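Side-chain contacts in response regulator aspartate phosphatase I (Bacillus subtilis subsp. subtilis, PDB 4I1A), which dephosphorylates the sporulation phosphotransferase Spo0F and activates excision and transfer of the mobile element ICEBs1 by inactivating its repressor ImmR: residues A[157-162]-A[195-200]; A[268-273]-A[306-311]; A[301-306]-A[326-331]; A[316-321]-A[346-351]; A[335-340]-A[361-366]. All coordinates share one frame; numbering follows the deposited sequence.

Interaction 1 of 5, residues A[157-162]-A[195-200]; sequences KQTYFS and IDSLEY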
# COMPACT_ATOMS: atom_id res chain seq x y z
N LYS A 157 9.73 -4.19 -6.80
CA LYS A 157 9.50 -2.87 -7.37
C LYS A 157 10.01 -2.77 -8.80
O LYS A 157 10.42 -1.70 -9.26
CB LYS A 157 10.11 -1.78 -6.48
CG LYS A 157 9.53 -1.74 -5.06
CD LYS A 157 8.10 -1.18 -5.06
CE LYS A 157 7.26 -1.79 -3.93
NZ LYS A 157 5.85 -1.29 -3.95
N GLN A 158 9.99 -3.89 -9.51
CA GLN A 158 10.21 -3.90 -10.95
C GLN A 158 8.90 -3.51 -11.62
O GLN A 158 8.21 -4.34 -12.22
CB GLN A 158 10.67 -5.28 -11.41
CG GLN A 158 12.18 -5.51 -11.31
CD GLN A 158 12.96 -4.69 -12.34
OE1 GLN A 158 12.52 -4.51 -13.48
NE2 GLN A 158 14.11 -4.17 -11.93
N THR A 159 8.57 -2.22 -11.50
CA THR A 159 7.28 -1.66 -11.89
C THR A 159 6.87 -2.01 -13.31
O THR A 159 5.71 -2.34 -13.56
CB THR A 159 7.28 -0.12 -11.73
OG1 THR A 159 7.69 0.23 -10.41
CG2 THR A 159 5.91 0.47 -12.01
N TYR A 160 7.81 -1.93 -14.24
CA TYR A 160 7.51 -2.21 -15.64
C TYR A 160 7.08 -3.66 -15.86
O TYR A 160 6.07 -3.94 -16.51
CB TYR A 160 8.70 -1.85 -16.54
CG TYR A 160 8.35 -1.84 -18.00
CD1 TYR A 160 7.91 -0.68 -18.62
CD2 TYR A 160 8.42 -3.01 -18.76
CE1 TYR A 160 7.56 -0.67 -19.96
CE2 TYR A 160 8.07 -3.00 -20.11
CZ TYR A 160 7.64 -1.83 -20.70
OH TYR A 160 7.30 -1.82 -22.03
N PHE A 161 7.86 -4.60 -15.31
CA PHE A 161 7.57 -6.02 -15.47
C PHE A 161 6.29 -6.44 -14.76
O PHE A 161 5.50 -7.21 -15.30
CB PHE A 161 8.75 -6.87 -14.97
CG PHE A 161 9.84 -7.05 -15.98
CD1 PHE A 161 10.47 -5.96 -16.54
CD2 PHE A 161 10.22 -8.32 -16.38
CE1 PHE A 161 11.47 -6.13 -17.48
CE2 PHE A 161 11.23 -8.50 -17.32
CZ PHE A 161 11.85 -7.40 -17.87
N SER A 162 6.09 -5.94 -13.55
CA SER A 162 4.93 -6.28 -12.76
C SER A 162 3.65 -5.89 -13.48
O SER A 162 2.74 -6.70 -13.64
CB SER A 162 4.99 -5.60 -11.39
OG SER A 162 3.76 -5.74 -10.70
N ILE A 195 0.73 3.51 -8.30
CA ILE A 195 1.06 4.27 -7.09
C ILE A 195 2.57 4.45 -6.94
O ILE A 195 3.06 5.55 -6.68
CB ILE A 195 0.48 3.60 -5.82
CG1 ILE A 195 -1.03 3.84 -5.73
CG2 ILE A 195 1.15 4.11 -4.54
CD1 ILE A 195 -1.63 3.27 -4.50
N ASP A 196 3.32 3.37 -7.14
CA ASP A 196 4.78 3.45 -7.11
C ASP A 196 5.35 4.41 -8.17
O ASP A 196 6.47 4.89 -8.01
CB ASP A 196 5.41 2.06 -7.23
CG ASP A 196 5.14 1.20 -6.01
OD1 ASP A 196 4.78 1.76 -4.95
OD2 ASP A 196 5.31 -0.03 -6.11
N SER A 197 4.60 4.66 -9.24
CA SER A 197 5.03 5.60 -10.27
C SER A 197 4.42 6.98 -10.06
O SER A 197 4.51 7.84 -10.94
CB SER A 197 4.62 5.12 -11.67
OG SER A 197 5.14 3.84 -11.95
N LEU A 198 3.76 7.18 -8.91
CA LEU A 198 3.08 8.44 -8.59
C LEU A 198 1.99 8.81 -9.59
O LEU A 198 1.67 9.98 -9.77
CB LEU A 198 4.07 9.60 -8.47
CG LEU A 198 5.32 9.38 -7.63
CD1 LEU A 198 6.07 10.69 -7.49
CD2 LEU A 198 5.00 8.78 -6.26
N GLU A 199 1.44 7.79 -10.26
CA GLU A 199 0.31 8.00 -11.16
C GLU A 199 -1.00 7.80 -10.40
O GLU A 199 -1.75 6.86 -10.68
CB GLU A 199 0.39 7.04 -12.34
CG GLU A 199 1.52 7.33 -13.31
CD GLU A 199 1.25 8.56 -14.17
OE1 GLU A 199 2.20 9.05 -14.83
OE2 GLU A 199 0.10 9.04 -14.19
N TYR A 200 -1.27 8.68 -9.44
CA TYR A 200 -2.38 8.49 -8.51
C TYR A 200 -3.75 8.61 -9.16
O TYR A 200 -4.71 7.97 -8.72
CB TYR A 200 -2.24 9.42 -7.30
CG TYR A 200 -1.11 9.01 -6.37
CD1 TYR A 200 -1.28 7.97 -5.45
CD2 TYR A 200 0.12 9.65 -6.40
CE1 TYR A 200 -0.25 7.59 -4.61
CE2 TYR A 200 1.16 9.28 -5.56
CZ TYR A 200 0.97 8.25 -4.66
OH TYR A 200 1.99 7.87 -3.81
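Lys157 reaches across to Asp196 and closes a salt bridge between two helix-to-helix turns. Its CB and CG stay clear of Asp196, with CG anti to the carbonyl carbon (chi1 -61°). Bends at chi2 and chi3 then swing the outer half of the chain toward Asp196, the two side chains crossing at about a right angle. Lys157 CD comes first, 3.2 Å from Asp196 OD2, and Lys157 CE follows, 3.4 Å from the same oxygen. Lys157 NZ ends the run 2.6 Å from Asp196 OD2, meeting that oxygen on its syn side and 22° out of the carboxylate plane. The second oxygen, Asp196 OD1, is 3.4 Å from Lys157 NZ, so the grip is one-sided. Tyr154 adds a cation-pi contact to the same lysine. Beside this bridge Thr159 contributes a methyl: its CG2 sits 3.5 Å from Ser197 OG. Lys157 takes the positive phi of the C-prime residue in a Schellman motif that ends helix 139-155, and Leu198 does the same after helix 180-196. The salt bridge is therefore a surface link between two such helix ends, one in predicted TPR 2 and the other in predicted TPR 3, within a tetratricopeptide repeat array.

Interaction 2 of 5, residues A[268-273]-A[306-311]; sequences TLTYVE and KILEGL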
# COMPACT_ATOMS: atom_id res chain seq x y z
N THR A 268 -4.74 6.78 8.22
CA THR A 268 -4.96 7.61 7.03
C THR A 268 -6.10 8.60 7.26
O THR A 268 -6.02 9.77 6.88
CB THR A 268 -5.25 6.72 5.79
OG1 THR A 268 -4.28 5.67 5.74
CG2 THR A 268 -5.20 7.54 4.48
N LEU A 269 -7.16 8.12 7.90
CA LEU A 269 -8.30 8.97 8.25
C LEU A 269 -7.86 10.11 9.17
O LEU A 269 -8.20 11.27 8.94
CB LEU A 269 -9.39 8.12 8.91
CG LEU A 269 -10.78 8.72 9.12
CD1 LEU A 269 -11.28 9.45 7.88
CD2 LEU A 269 -11.76 7.62 9.50
N THR A 270 -7.08 9.77 10.20
CA THR A 270 -6.59 10.76 11.15
C THR A 270 -5.80 11.83 10.42
O THR A 270 -5.99 13.04 10.62
CB THR A 270 -5.66 10.13 12.21
OG1 THR A 270 -6.35 9.08 12.91
CG2 THR A 270 -5.18 11.18 13.20
N TYR A 271 -4.88 11.37 9.58
CA TYR A 271 -4.00 12.29 8.87
C TYR A 271 -4.78 13.20 7.93
O TYR A 271 -4.57 14.42 7.92
CB TYR A 271 -2.93 11.50 8.11
CG TYR A 271 -1.70 12.31 7.79
CD1 TYR A 271 -1.58 13.63 8.22
CD2 TYR A 271 -0.66 11.75 7.06
CE1 TYR A 271 -0.45 14.37 7.92
CE2 TYR A 271 0.46 12.47 6.76
CZ TYR A 271 0.57 13.78 7.19
OH TYR A 271 1.70 14.48 6.88
N VAL A 272 -5.69 12.61 7.15
CA VAL A 272 -6.53 13.37 6.23
C VAL A 272 -7.29 14.50 6.93
O VAL A 272 -7.36 15.63 6.43
CB VAL A 272 -7.51 12.43 5.48
CG1 VAL A 272 -8.71 13.19 4.93
CG2 VAL A 272 -6.78 11.71 4.37
N GLU A 273 -7.84 14.21 8.10
CA GLU A 273 -8.62 15.20 8.84
C GLU A 273 -7.73 16.30 9.42
O GLU A 273 -8.12 17.47 9.48
CB GLU A 273 -9.43 14.53 9.95
CG GLU A 273 -10.58 13.66 9.43
CD GLU A 273 -11.64 14.47 8.71
OE1 GLU A 273 -11.90 15.61 9.13
OE2 GLU A 273 -12.22 13.97 7.71
N LYS A 306 2.79 8.30 16.44
CA LYS A 306 3.68 9.22 17.15
C LYS A 306 4.14 10.41 16.30
O LYS A 306 4.38 11.50 16.84
CB LYS A 306 4.88 8.50 17.77
CG LYS A 306 4.51 7.44 18.82
CD LYS A 306 3.39 7.92 19.76
CE LYS A 306 2.59 6.75 20.36
NZ LYS A 306 1.89 5.90 19.33
N ILE A 307 4.24 10.22 14.99
CA ILE A 307 4.58 11.32 14.09
C ILE A 307 3.41 12.31 14.01
O ILE A 307 3.61 13.53 14.13
CB ILE A 307 4.92 10.84 12.66
CG1 ILE A 307 6.21 10.01 12.66
CG2 ILE A 307 5.06 12.04 11.70
CD1 ILE A 307 6.47 9.29 11.31
N LEU A 308 2.20 11.79 13.83
CA LEU A 308 1.01 12.63 13.84
C LEU A 308 0.89 13.37 15.18
O LEU A 308 0.59 14.57 15.23
CB LEU A 308 -0.24 11.78 13.60
CG LEU A 308 -0.37 11.11 12.23
CD1 LEU A 308 -1.78 10.59 12.07
CD2 LEU A 308 0.02 12.04 11.04
N GLU A 309 1.13 12.65 16.28
CA GLU A 309 1.07 13.23 17.60
C GLU A 309 2.02 14.41 17.77
O GLU A 309 1.65 15.46 18.30
CB GLU A 309 1.39 12.19 18.67
CG GLU A 309 1.20 12.74 20.09
CD GLU A 309 1.50 11.69 21.14
OE1 GLU A 309 1.80 10.54 20.76
OE2 GLU A 309 1.44 12.03 22.35
N GLY A 310 3.26 14.23 17.31
CA GLY A 310 4.25 15.29 17.45
C GLY A 310 3.91 16.46 16.55
O GLY A 310 4.15 17.61 16.89
N LEU A 311 3.35 16.14 15.38
CA LEU A 311 2.92 17.13 14.41
C LEU A 311 1.67 17.88 14.89
O LEU A 311 1.62 19.10 14.79
CB LEU A 311 2.60 16.39 13.09
CG LEU A 311 3.22 16.75 11.74
CD1 LEU A 311 4.60 17.34 11.85
CD2 LEU A 311 3.22 15.51 10.88
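Leu308 carries the contact from segment 306-311, splitting its two methyls between Thr270 and Tyr271. Just before it, Ile307 turns to other partners, Phe325 and Val344 among them. Leu308 has CG anti to the carbonyl carbon (chi1 -65°), which aims the branch at helix 261-275. Leu308 CD1 takes the threonine side, 3.6 Å from Thr270 CG2. Leu308 CD2 lies over one face of the Tyr271 ring in a CH-pi contact, 3.7 Å from the ring centroid and 17° off the normal. It is displaced toward the rim, where Tyr271 CD1 is 3.6 Å from Leu308 CD2. One turn on, where the helix widens into a pi-type turn, Leu311 makes a looser approach, its CD2 4.4 Å from Tyr271 OH. No hydrogen bond crosses the contact; Thr270 OG1 is bonded to Leu266 O within its own helix. The short axes run nearly parallel, 20° apart, and approach to 11.0 Å, as part of the stacked helical repeat array, with 306-311 in predicted TPR 5. Helix 279-295 lies between the two in sequence and touches Thr270 through Tyr285 and Phe286, while helix 334-351 meets Tyr271 through Glu343 and Leu311 through Val344 and Tyr347.

Interaction 3 of 5, residues A[301-306]-A[326-331]; sequences YSAKFK and SYLASR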
# COMPACT_ATOMS: atom_id res chain seq x y z
N TYR A 301 2.72 1.15 13.17
CA TYR A 301 1.74 2.23 13.17
C TYR A 301 1.79 3.01 14.48
O TYR A 301 1.45 4.20 14.52
CB TYR A 301 0.34 1.72 12.80
CG TYR A 301 0.19 1.69 11.31
CD1 TYR A 301 -0.15 2.83 10.60
CD2 TYR A 301 0.47 0.53 10.59
CE1 TYR A 301 -0.25 2.82 9.22
CE2 TYR A 301 0.38 0.51 9.22
CZ TYR A 301 0.01 1.65 8.54
OH TYR A 301 -0.08 1.61 7.17
N SER A 302 2.26 2.34 15.52
CA SER A 302 2.51 3.00 16.80
C SER A 302 3.53 4.13 16.60
O SER A 302 3.32 5.25 17.07
CB SER A 302 3.00 1.98 17.82
OG SER A 302 3.37 2.62 19.03
N ALA A 303 4.61 3.85 15.88
CA ALA A 303 5.58 4.88 15.53
C ALA A 303 4.96 5.93 14.59
O ALA A 303 5.21 7.14 14.71
CB ALA A 303 6.82 4.26 14.91
N LYS A 304 4.13 5.47 13.66
CA LYS A 304 3.51 6.41 12.74
C LYS A 304 2.52 7.35 13.43
O LYS A 304 2.51 8.55 13.15
CB LYS A 304 2.90 5.68 11.54
CG LYS A 304 3.95 5.13 10.58
CD LYS A 304 3.37 4.16 9.55
CE LYS A 304 4.42 3.82 8.49
NZ LYS A 304 4.06 2.66 7.64
N PHE A 305 1.68 6.82 14.33
CA PHE A 305 0.81 7.69 15.14
C PHE A 305 1.61 8.70 15.96
O PHE A 305 1.21 9.86 16.09
CB PHE A 305 -0.14 6.88 16.02
CG PHE A 305 -1.35 6.38 15.29
CD1 PHE A 305 -2.35 7.26 14.88
CD2 PHE A 305 -1.48 5.03 14.97
CE1 PHE A 305 -3.46 6.80 14.17
CE2 PHE A 305 -2.60 4.57 14.27
CZ PHE A 305 -3.59 5.45 13.88
N LYS A 306 2.79 8.30 16.44
CA LYS A 306 3.68 9.22 17.15
C LYS A 306 4.14 10.41 16.30
O LYS A 306 4.38 11.50 16.84
CB LYS A 306 4.88 8.50 17.77
CG LYS A 306 4.51 7.44 18.82
CD LYS A 306 3.39 7.92 19.76
CE LYS A 306 2.59 6.75 20.36
NZ LYS A 306 1.89 5.90 19.33
N SER A 326 13.46 7.30 14.05
CA SER A 326 14.49 6.40 14.52
C SER A 326 13.95 4.97 14.53
O SER A 326 14.62 4.05 14.07
CB SER A 326 14.95 6.77 15.94
OG SER A 326 15.72 7.95 15.96
N TYR A 327 12.73 4.78 15.04
CA TYR A 327 12.21 3.43 15.13
C TYR A 327 12.05 2.84 13.74
O TYR A 327 12.49 1.72 13.47
CB TYR A 327 10.87 3.32 15.89
CG TYR A 327 10.34 1.91 15.79
CD1 TYR A 327 10.80 0.91 16.66
CD2 TYR A 327 9.44 1.55 14.79
CE1 TYR A 327 10.34 -0.39 16.55
CE2 TYR A 327 8.98 0.25 14.68
CZ TYR A 327 9.43 -0.72 15.55
OH TYR A 327 8.97 -2.01 15.42
N LEU A 328 11.42 3.61 12.85
CA LEU A 328 11.18 3.17 11.48
C LEU A 328 12.48 2.85 10.75
O LEU A 328 12.61 1.78 10.15
CB LEU A 328 10.38 4.22 10.72
CG LEU A 328 8.93 4.35 11.17
CD1 LEU A 328 8.23 5.53 10.49
CD2 LEU A 328 8.17 3.04 10.93
N ALA A 329 13.43 3.77 10.83
CA ALA A 329 14.74 3.57 10.21
C ALA A 329 15.45 2.33 10.75
O ALA A 329 16.09 1.60 10.00
CB ALA A 329 15.62 4.82 10.39
N SER A 330 15.33 2.08 12.05
CA SER A 330 16.00 0.92 12.65
C SER A 330 15.38 -0.37 12.11
O SER A 330 16.03 -1.41 12.10
CB SER A 330 15.90 0.95 14.17
OG SER A 330 14.61 0.57 14.59
N ARG A 331 14.13 -0.28 11.67
CA ARG A 331 13.44 -1.45 11.13
C ARG A 331 13.62 -1.58 9.62
O ARG A 331 12.96 -2.40 8.98
CB ARG A 331 11.94 -1.39 11.47
CG ARG A 331 11.60 -1.61 12.95
CD ARG A 331 12.28 -2.84 13.52
NE ARG A 331 11.67 -3.30 14.77
CZ ARG A 331 12.20 -3.17 15.98
NH1 ARG A 331 13.38 -2.58 16.14
NH2 ARG A 331 11.56 -3.63 17.05
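Ala303 and Lys304 of helix 299-313 face Tyr327 and Leu328 of the next helix, 318-330, in an antiparallel packing of consecutive helices of the TPR array, with 301-306 in predicted TPR 5. At the start of segment 301-306, Tyr301 points away from that helix, and one face of its ring receives Lys304 CD 3.8 Å above the plane. Ala303 makes the central touch: its CB is 3.8 Å from Tyr327 CD2, approaching the ring obliquely, and 4.3 Å from Leu328 CG, so one methyl bridges two consecutive residues opposite. Tyr327 comes to it with CG anti to the backbone N (chi1 174°); farther out, its CE1 lies 3.4 Å above the centre of the Arg331 guanidinium plane. Lys304 lends only its aliphatic part to the helix pair, CG standing 4.3 Å from Leu328 CD1. Its NZ goes on to salt bridges with Glu300 and with Asp336 of helix 334-351. Phe305 turns instead to Phe267, edge to face. Lys306 folds back to give two bonds to Ser302 O, its NZ at 2.8 Å arriving from the face opposite to the one approached by Lys306 N. The short axes run at 146° and come within 9.7 Å. Between the segments the contact is thus apolar and without hydrogen bonds, while the buried lysine charge is balanced by two carboxylates, which probably stabilises its protonated form.

Interaction 4 of 5, residues A[316-321]-A[346-351]; sequences GETQLI and DYFHEQ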
# COMPACT_ATOMS: atom_id res chain seq x y z
N GLY A 316 3.64 20.58 20.19
CA GLY A 316 4.82 20.72 19.38
C GLY A 316 5.97 19.93 19.96
O GLY A 316 7.08 20.43 20.09
N GLU A 317 5.69 18.68 20.33
CA GLU A 317 6.74 17.79 20.81
C GLU A 317 7.44 17.10 19.64
O GLU A 317 7.14 15.95 19.28
CB GLU A 317 6.21 16.82 21.86
CG GLU A 317 5.88 17.54 23.18
CD GLU A 317 5.17 16.67 24.19
OE1 GLU A 317 5.42 15.44 24.20
OE2 GLU A 317 4.36 17.21 24.98
N THR A 318 8.36 17.84 19.03
CA THR A 318 9.03 17.40 17.81
C THR A 318 9.91 16.18 18.03
O THR A 318 10.18 15.44 17.09
CB THR A 318 9.85 18.55 17.17
OG1 THR A 318 10.81 19.05 18.11
CG2 THR A 318 8.93 19.68 16.75
N GLN A 319 10.36 15.95 19.26
CA GLN A 319 11.19 14.77 19.52
C GLN A 319 10.42 13.48 19.23
O GLN A 319 11.02 12.47 18.85
CB GLN A 319 11.80 14.78 20.93
CG GLN A 319 10.82 14.48 22.05
CD GLN A 319 9.98 15.68 22.45
OE1 GLN A 319 9.91 16.69 21.73
NE2 GLN A 319 9.33 15.59 23.60
N LEU A 320 9.09 13.52 19.38
CA LEU A 320 8.25 12.37 19.06
C LEU A 320 8.37 12.00 17.58
O LEU A 320 8.40 10.82 17.22
CB LEU A 320 6.78 12.65 19.40
CG LEU A 320 6.34 12.93 20.84
CD1 LEU A 320 4.92 13.51 20.84
CD2 LEU A 320 6.42 11.67 21.70
N ILE A 321 8.41 13.01 16.72
CA ILE A 321 8.59 12.80 15.28
C ILE A 321 9.95 12.13 15.03
O ILE A 321 10.03 11.11 14.34
CB ILE A 321 8.50 14.15 14.51
CG1 ILE A 321 7.17 14.85 14.82
CG2 ILE A 321 8.68 13.93 13.00
CD1 ILE A 321 7.09 16.28 14.31
N ASP A 346 7.56 19.27 4.37
CA ASP A 346 6.65 20.21 3.70
C ASP A 346 5.89 21.05 4.72
O ASP A 346 5.78 22.27 4.61
CB ASP A 346 5.65 19.50 2.77
CG ASP A 346 6.31 18.91 1.53
OD1 ASP A 346 7.51 19.20 1.28
OD2 ASP A 346 5.64 18.15 0.81
N TYR A 347 5.38 20.36 5.73
CA TYR A 347 4.62 20.97 6.80
C TYR A 347 5.40 22.08 7.53
O TYR A 347 4.86 23.15 7.79
CB TYR A 347 4.14 19.88 7.78
CG TYR A 347 3.50 20.43 9.03
CD1 TYR A 347 4.26 20.78 10.14
CD2 TYR A 347 2.12 20.61 9.09
CE1 TYR A 347 3.67 21.29 11.28
CE2 TYR A 347 1.53 21.13 10.23
CZ TYR A 347 2.31 21.46 11.32
OH TYR A 347 1.71 21.97 12.47
N PHE A 348 6.65 21.81 7.87
CA PHE A 348 7.49 22.81 8.52
C PHE A 348 7.86 23.96 7.57
O PHE A 348 8.02 25.11 8.00
CB PHE A 348 8.74 22.18 9.14
CG PHE A 348 8.45 21.36 10.37
CD1 PHE A 348 7.59 21.83 11.35
CD2 PHE A 348 9.00 20.09 10.53
CE1 PHE A 348 7.30 21.06 12.48
CE2 PHE A 348 8.72 19.33 11.65
CZ PHE A 348 7.86 19.81 12.62
N HIS A 349 7.98 23.64 6.29
CA HIS A 349 8.18 24.69 5.30
C HIS A 349 6.97 25.64 5.27
O HIS A 349 7.14 26.86 5.28
CB HIS A 349 8.41 24.08 3.92
CG HIS A 349 8.42 25.09 2.82
ND1 HIS A 349 9.58 25.69 2.36
CD2 HIS A 349 7.42 25.61 2.07
CE1 HIS A 349 9.28 26.54 1.39
NE2 HIS A 349 7.97 26.50 1.20
N GLU A 350 5.77 25.08 5.29
CA GLU A 350 4.56 25.90 5.26
C GLU A 350 4.45 26.77 6.50
O GLU A 350 3.91 27.87 6.43
CB GLU A 350 3.30 25.04 5.10
CG GLU A 350 3.14 24.44 3.70
CD GLU A 350 3.06 25.51 2.60
OE1 GLU A 350 2.42 26.56 2.82
OE2 GLU A 350 3.64 25.28 1.52
N GLN A 351 4.99 26.30 7.62
CA GLN A 351 5.01 27.06 8.87
C GLN A 351 6.11 28.12 8.92
O GLN A 351 6.08 29.00 9.77
CB GLN A 351 5.19 26.12 10.06
CG GLN A 351 3.98 25.28 10.42
CD GLN A 351 4.08 24.72 11.82
OE1 GLN A 351 5.18 24.54 12.36
NE2 GLN A 351 2.93 24.46 12.44
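With chi1 near -72°, Phe348 sends its ring out from helix 334-351, CG anti to the carbonyl carbon, and Ile321 answers with CG1 in the same relation (chi1 -56°) and a nearly straight chi2 of 170°. The two side chains come from opposite directions and meet at their far ends. Ile321 CD1 stands 4.0 Å from Phe348 CZ, at the edge of the ring and near its plane, so the methyl meets ring hydrogens and not the pi face. Thr318, one turn earlier, offers its methyl to the same atom: CG2 is 4.3 Å from Phe348 CZ, along an oblique line. The backbones stay well apart, 10.9 Å between the CA atoms of Thr318 and Phe348; the phenylalanine bridges about half of that gap and the Ile321 and Thr318 methyls the rest. Leu356 and Ser357 of helix 354-373 also touch Phe348, while Tyr360 of that helix and Leu311 of helix 299-313 touch Ile321. Within the TPR array, the ring of this predicted TPR 6 residue is thereby wedged between the beginning of helix 318-330 and the last helix. No hydrogen bond joins the segments, and the pairing has no directional demand; it rests on dispersion and on the burial of Ile321 and Phe348.

Interaction 5 of 5, residues A[335-340]-A[361-366]; sequences ADVENF and YRMSIE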
# COMPACT_ATOMS: atom_id res chain seq x y z
N ALA A 335 11.28 3.43 2.84
CA ALA A 335 10.21 4.02 2.03
C ALA A 335 9.30 4.89 2.90
O ALA A 335 9.05 6.06 2.58
CB ALA A 335 9.41 2.92 1.30
N ASP A 336 8.82 4.32 4.01
CA ASP A 336 8.07 5.06 5.03
C ASP A 336 8.82 6.27 5.54
O ASP A 336 8.24 7.33 5.68
CB ASP A 336 7.69 4.16 6.19
CG ASP A 336 6.65 3.14 5.81
OD1 ASP A 336 5.99 3.35 4.77
OD2 ASP A 336 6.48 2.16 6.54
N VAL A 337 10.11 6.12 5.78
CA VAL A 337 10.93 7.24 6.26
C VAL A 337 11.06 8.33 5.21
O VAL A 337 11.01 9.52 5.51
CB VAL A 337 12.35 6.77 6.70
CG1 VAL A 337 13.27 7.98 6.95
CG2 VAL A 337 12.27 5.89 7.92
N GLU A 338 11.23 7.91 3.96
CA GLU A 338 11.38 8.84 2.87
C GLU A 338 10.08 9.62 2.64
O GLU A 338 10.08 10.85 2.60
CB GLU A 338 11.79 8.09 1.60
CG GLU A 338 11.92 8.97 0.38
CD GLU A 338 11.78 8.18 -0.91
OE1 GLU A 338 12.26 8.66 -1.96
OE2 GLU A 338 11.18 7.08 -0.88
N ASN A 339 8.98 8.90 2.50
CA ASN A 339 7.70 9.54 2.26
C ASN A 339 7.22 10.42 3.42
O ASN A 339 6.80 11.56 3.20
CB ASN A 339 6.65 8.48 1.86
CG ASN A 339 6.99 7.81 0.53
OD1 ASN A 339 6.54 6.69 0.25
ND2 ASN A 339 7.80 8.48 -0.30
N PHE A 340 7.29 9.90 4.64
CA PHE A 340 6.82 10.66 5.79
C PHE A 340 7.69 11.87 6.11
O PHE A 340 7.17 12.93 6.49
CB PHE A 340 6.66 9.78 7.03
CG PHE A 340 5.36 9.07 7.06
CD1 PHE A 340 4.26 9.68 7.65
CD2 PHE A 340 5.21 7.81 6.49
CE1 PHE A 340 3.03 9.03 7.67
CE2 PHE A 340 3.98 7.15 6.50
CZ PHE A 340 2.89 7.76 7.10
N TYR A 361 14.15 17.27 5.00
CA TYR A 361 14.48 17.05 3.59
C TYR A 361 15.77 16.25 3.51
O TYR A 361 15.87 15.32 2.70
CB TYR A 361 14.60 18.37 2.79
CG TYR A 361 13.25 19.04 2.51
CD1 TYR A 361 12.21 18.33 1.91
CD2 TYR A 361 13.03 20.37 2.85
CE1 TYR A 361 10.97 18.93 1.65
CE2 TYR A 361 11.80 20.99 2.61
CZ TYR A 361 10.77 20.25 2.01
OH TYR A 361 9.55 20.83 1.77
N ARG A 362 16.73 16.58 4.39
CA ARG A 362 18.00 15.86 4.45
C ARG A 362 17.77 14.41 4.79
O ARG A 362 18.41 13.52 4.23
CB ARG A 362 18.94 16.46 5.50
CG ARG A 362 19.46 17.86 5.12
CD ARG A 362 20.56 18.35 6.06
NE ARG A 362 21.71 18.78 5.28
CZ ARG A 362 22.96 18.42 5.52
NH1 ARG A 362 23.23 17.64 6.56
NH2 ARG A 362 23.94 18.84 4.74
N MET A 363 16.82 14.16 5.68
CA MET A 363 16.55 12.79 6.10
C MET A 363 15.94 11.98 4.98
O MET A 363 16.27 10.80 4.81
CB MET A 363 15.63 12.76 7.33
CG MET A 363 15.58 11.39 7.97
SD MET A 363 14.81 11.48 9.57
CE MET A 363 13.17 11.64 9.00
N SER A 364 15.05 12.60 4.22
CA SER A 364 14.45 11.94 3.06
C SER A 364 15.52 11.58 2.03
O SER A 364 15.42 10.53 1.39
CB SER A 364 13.39 12.82 2.41
OG SER A 364 13.99 13.98 1.84
N ILE A 365 16.53 12.44 1.85
CA ILE A 365 17.61 12.16 0.91
C ILE A 365 18.35 10.88 1.32
O ILE A 365 18.57 9.97 0.51
CB ILE A 365 18.67 13.27 0.86
CG1 ILE A 365 18.05 14.65 0.58
CG2 ILE A 365 19.75 12.93 -0.16
CD1 ILE A 365 17.38 14.76 -0.71
N GLU A 366 18.73 10.84 2.59
CA GLU A 366 19.41 9.69 3.19
C GLU A 366 18.60 8.41 3.06
O GLU A 366 19.16 7.37 2.70
CB GLU A 366 19.70 9.98 4.67
CG GLU A 366 21.18 9.96 5.04
CD GLU A 366 21.79 8.57 4.90
OE1 GLU A 366 21.57 7.73 5.80
OE2 GLU A 366 22.49 8.32 3.88
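Val337 and Met363 meet at about a right angle where two antiparallel helices pack in the hairpin that predicted TPR 6 largely comprises, at the end of the repeat array. Met363 leaves its helix with CG anti to the backbone N (chi1 -167°), runs straight through chi2, then bends at chi3 (76°), and this bend turns the terminal methyl toward the valine. Met363 CE ends 4.2 Å from Val337 CG1, a light touch between two methyls. Phe325 of helix 318-330 lies against both side chains, so the pair is shared by three helices. One residue on, the contact becomes far more intimate: the CA atoms of Glu338 and Ser364 are only 4.4 Å apart, a backbone approach that the small serine permits. Glu338 crosses with the root of its side chain, CG being 4.0 Å from Ser364 O, and its extended chain continues along helix 354-373 past Ala367, Arg368 and Ile371. Ser364 OG lies very close to Tyr361 O of its own helix, too short a distance to be trusted, and CB is the serine side-chain atom nearest Glu338. Ser341 OG hydrogen-bonds to Glu338 O, and the same carbonyl oxygen lies 3.9 Å from Ser364 CB.

How the interactions relate
From the N terminus, interaction 1 stands alone: it joins the turns ending helices 139-155 and 180-196 and closes before the others open. Interaction 2 closes the 268-311 span across helix 279-295; interactions 3, 4 and 5 close the shorter spans 301-331, 316-351 and 335-366. These four overlap without nesting: interaction 2 crosses 3, sharing Lys306 on helix 299-313, 3 crosses 4 through helix 318-330, and 4 crosses 5 through helix 334-351. Leu311 CD1 packs on Ile321 CD1, and Asp346 OD1 probably hydrogen-bonds with Tyr361 OH. Together they tie helices 261-275, 299-313, 318-330, 334-351 and 354-373 into the C-terminal end of the repeat array.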